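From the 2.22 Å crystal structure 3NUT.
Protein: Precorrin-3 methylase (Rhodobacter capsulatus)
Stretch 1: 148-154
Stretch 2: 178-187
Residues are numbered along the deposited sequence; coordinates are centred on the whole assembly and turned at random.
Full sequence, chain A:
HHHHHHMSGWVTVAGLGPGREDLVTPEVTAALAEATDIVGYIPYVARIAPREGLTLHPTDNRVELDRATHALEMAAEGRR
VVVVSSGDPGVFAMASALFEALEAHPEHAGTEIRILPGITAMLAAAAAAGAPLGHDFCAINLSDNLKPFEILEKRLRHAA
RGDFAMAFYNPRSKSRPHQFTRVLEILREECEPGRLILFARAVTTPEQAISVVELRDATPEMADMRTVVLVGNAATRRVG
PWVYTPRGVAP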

# COMPACT_ATOMS: atom_id res chain seq x y z
N PRO A 148 15.64 0.78 18.77
CA PRO A 148 16.45 -0.32 19.31
C PRO A 148 15.87 -1.63 18.78
O PRO A 148 14.65 -1.74 18.62
N PHE A 149 16.74 -2.60 18.49
CA PHE A 149 16.31 -3.92 17.99
C PHE A 149 15.09 -4.47 18.76
O PHE A 149 14.22 -5.13 18.19
N GLU A 150 15.06 -4.18 20.05
CA GLU A 150 13.94 -4.51 20.94
C GLU A 150 12.55 -4.29 20.31
O GLU A 150 11.71 -5.19 20.35
N ILE A 151 12.32 -3.12 19.72
CA ILE A 151 11.00 -2.78 19.15
C ILE A 151 10.65 -3.58 17.88
O ILE A 151 9.52 -4.05 17.71
N LEU A 152 11.63 -3.72 16.99
CA LEU A 152 11.49 -4.57 15.81
C LEU A 152 11.05 -6.00 16.17
O LEU A 152 10.22 -6.62 15.47
N GLU A 153 11.60 -6.51 17.27
CA GLU A 153 11.29 -7.86 17.74
C GLU A 153 9.84 -7.91 18.23
O GLU A 153 9.09 -8.82 17.87
N LYS A 154 9.45 -6.93 19.04
CA LYS A 154 8.06 -6.83 19.49
C LYS A 154 7.09 -6.79 18.28
O LYS A 154 5.99 -7.36 18.34
N HIS A 178 24.00 -8.29 10.48
CA HIS A 178 23.49 -9.56 11.01
C HIS A 178 22.07 -9.44 11.60
O HIS A 178 21.70 -10.20 12.50
N GLN A 179 21.29 -8.49 11.09
CA GLN A 179 19.95 -8.24 11.65
C GLN A 179 18.84 -9.08 11.01
O GLN A 179 17.97 -9.60 11.71
N PHE A 180 18.87 -9.21 9.69
CA PHE A 180 17.92 -10.02 8.94
C PHE A 180 18.04 -11.51 9.28
O PHE A 180 17.05 -12.26 9.20
N THR A 181 19.25 -11.94 9.64
CA THR A 181 19.49 -13.27 10.20
C THR A 181 18.68 -13.44 11.49
O THR A 181 18.03 -14.48 11.65
N ARG A 182 18.70 -12.44 12.38
CA ARG A 182 17.86 -12.47 13.59
C ARG A 182 16.37 -12.60 13.21
O ARG A 182 15.67 -13.44 13.77
N VAL A 183 15.92 -11.78 12.26
CA VAL A 183 14.52 -11.78 11.82
C VAL A 183 14.01 -13.15 11.33
O VAL A 183 12.90 -13.55 11.68
N LEU A 184 14.82 -13.85 10.54
CA LEU A 184 14.50 -15.23 10.13
C LEU A 184 14.42 -16.20 11.32
O LEU A 184 13.58 -17.12 11.33
N GLU A 185 15.29 -16.00 12.30
CA GLU A 185 15.32 -16.81 13.51
C GLU A 185 14.02 -16.61 14.26
O GLU A 185 13.33 -17.58 14.58
N ILE A 186 13.67 -15.35 14.51
CA ILE A 186 12.39 -15.03 15.13
C ILE A 186 11.25 -15.70 14.36
O ILE A 186 10.30 -16.23 14.95
N LEU A 187 11.34 -15.68 13.03
CA LEU A 187 10.27 -16.19 12.20
C LEU A 187 10.14 -17.70 12.32
O LEU A 187 9.04 -18.23 12.54

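The two helical stretches run in roughly the same direction, with 32° between their axes and a closest approach of 11.3 Å. That spacing leaves the contact to side chains, and together they bury 349 Å². No hydrogen bond crosses between the stretches.

Phe 149 dominates, with 108 Å² covered. Its CA-to-CB bond points toward the second helix, and chi1 is t, with chi2 at 88°. Arg 182 lies over one face of the ring. The guanidinium carbon CZ of Arg 182 sits 3.8 Å from the ring centroid of Phe 149, only 13° off the ring normal, so this is a cation-pi contact. The closest pair is Phe 149 CD2 to Arg 182 NH2, at 3.2 Å. Arg 182 also points toward the first helix. Its chi1 is m, chi2 is off-well at -99° and chi3 is m. Phe 149 CZ in turn lies over one face of the guanidinium, although the two planes are tilted by about 35°.

Gln 179 meets the same ring at its edge, near the ring plane, with Gln 179 OE1 3.4 Å from Phe 149 CD1. Its CA-to-CB bond points sideways, but the extended chain, t at chi1 and chi2, brings its end nearer. Gln 179 NE2 is 3.9 Å from Leu 152 CD2 and is hydrogen-bonded elsewhere in the structure.

Leu 152 (t, p) points toward the second helix one turn on from Phe 149. Its CD2 lies 4.3 Å from CG2 of Val 183 (t), a loose apolar contact.

Ile 186 covers the far end. It points toward the first helix, with chi1 m and chi2 off-well at -92°. Its CD1 reaches CG of Glu 153 at 3.6 Å. Glu 153 leaves its backbone sideways in an extended t, t form. Glu 153 OE1 also lies near Ile 186 CD1, at 3.9 Å, and is hydrogen-bonded elsewhere in the structure.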

# COMPACT_ATOMS: atom_id res chain seq x y z
CB PRO A 148 16.27 -0.19 20.83
CG PRO A 148 14.95 0.53 21.02
CD PRO A 148 14.71 1.35 19.77
CB PHE A 149 17.47 -4.92 18.01
CG PHE A 149 17.12 -6.26 17.44
CD1 PHE A 149 17.25 -6.51 16.07
CD2 PHE A 149 16.62 -7.27 18.26
CE1 PHE A 149 16.90 -7.74 15.54
CE2 PHE A 149 16.26 -8.51 17.73
CZ PHE A 149 16.40 -8.74 16.37
CB GLU A 150 14.10 -3.67 22.21
CG GLU A 150 13.30 -4.14 23.41
CD GLU A 150 13.10 -3.01 24.42
OE1 GLU A 150 13.66 -3.10 25.54
OE2 GLU A 150 12.39 -2.03 24.08
CB ILE A 151 10.86 -1.28 18.87
CG1 ILE A 151 11.13 -0.45 20.14
CG2 ILE A 151 9.47 -0.98 18.23
CD1 ILE A 151 10.03 -0.52 21.23
CB LEU A 152 12.81 -4.59 15.03
CG LEU A 152 12.84 -5.45 13.78
CD1 LEU A 152 11.66 -5.09 12.87
CD2 LEU A 152 14.18 -5.34 13.04
CB GLU A 153 12.29 -8.28 18.83
CG GLU A 153 12.31 -9.80 19.12
CD GLU A 153 12.95 -10.16 20.46
OE1 GLU A 153 13.14 -11.38 20.69
OE2 GLU A 153 13.25 -9.26 21.29
CB LYS A 154 7.88 -5.60 20.40
CG LYS A 154 6.42 -5.25 20.77
CD LYS A 154 6.30 -3.98 21.62
CE LYS A 154 6.53 -2.72 20.79
NZ LYS A 154 6.23 -1.46 21.58
CB HIS A 178 24.45 -10.14 12.06
CG HIS A 178 25.90 -10.10 11.67
ND1 HIS A 178 26.40 -10.80 10.59
CD2 HIS A 178 26.95 -9.44 12.21
CE1 HIS A 178 27.70 -10.56 10.48
NE2 HIS A 178 28.06 -9.74 11.46
CB GLN A 179 19.60 -6.75 11.60
CG GLN A 179 18.39 -6.36 12.42
CD GLN A 179 18.51 -4.95 12.94
OE1 GLN A 179 19.22 -4.69 13.92
NE2 GLN A 179 17.82 -4.02 12.28
CB PHE A 180 18.11 -9.80 7.44
CG PHE A 180 17.10 -10.52 6.58
CD1 PHE A 180 15.74 -10.34 6.78
CD2 PHE A 180 17.52 -11.35 5.55
CE1 PHE A 180 14.81 -10.99 5.98
CE2 PHE A 180 16.59 -12.01 4.75
CZ PHE A 180 15.23 -11.82 4.96
CB THR A 181 20.99 -13.49 10.51
OG1 THR A 181 21.76 -13.23 9.33
CG2 THR A 181 21.26 -14.93 11.01
CB ARG A 182 18.05 -11.24 14.48
CG ARG A 182 19.48 -10.89 14.89
CD ARG A 182 19.86 -11.38 16.30
NE ARG A 182 19.35 -10.58 17.44
CZ ARG A 182 19.91 -9.46 17.91
NH1 ARG A 182 20.99 -8.94 17.33
NH2 ARG A 182 19.38 -8.82 18.95
CB VAL A 183 14.24 -10.68 10.74
CG1 VAL A 183 12.90 -10.91 10.03
CG2 VAL A 183 14.27 -9.28 11.37
CB LEU A 184 15.52 -15.74 9.11
CG LEU A 184 15.50 -15.09 7.73
CD1 LEU A 184 16.73 -15.47 6.95
CD2 LEU A 184 14.23 -15.46 6.95
CB GLU A 185 16.54 -16.46 14.40
CG GLU A 185 16.85 -17.48 15.53
CD GLU A 185 17.74 -16.91 16.65
OE1 GLU A 185 18.78 -17.53 16.96
OE2 GLU A 185 17.40 -15.84 17.22
CB ILE A 186 12.11 -13.51 15.19
CG1 ILE A 186 13.36 -12.69 15.54
CG2 ILE A 186 10.93 -13.21 16.13
CD1 ILE A 186 13.56 -12.41 17.00
CB LEU A 187 10.45 -15.78 10.73
CG LEU A 187 9.92 -14.41 10.28
CD1 LEU A 187 10.07 -14.31 8.77
CD2 LEU A 187 8.46 -14.20 10.70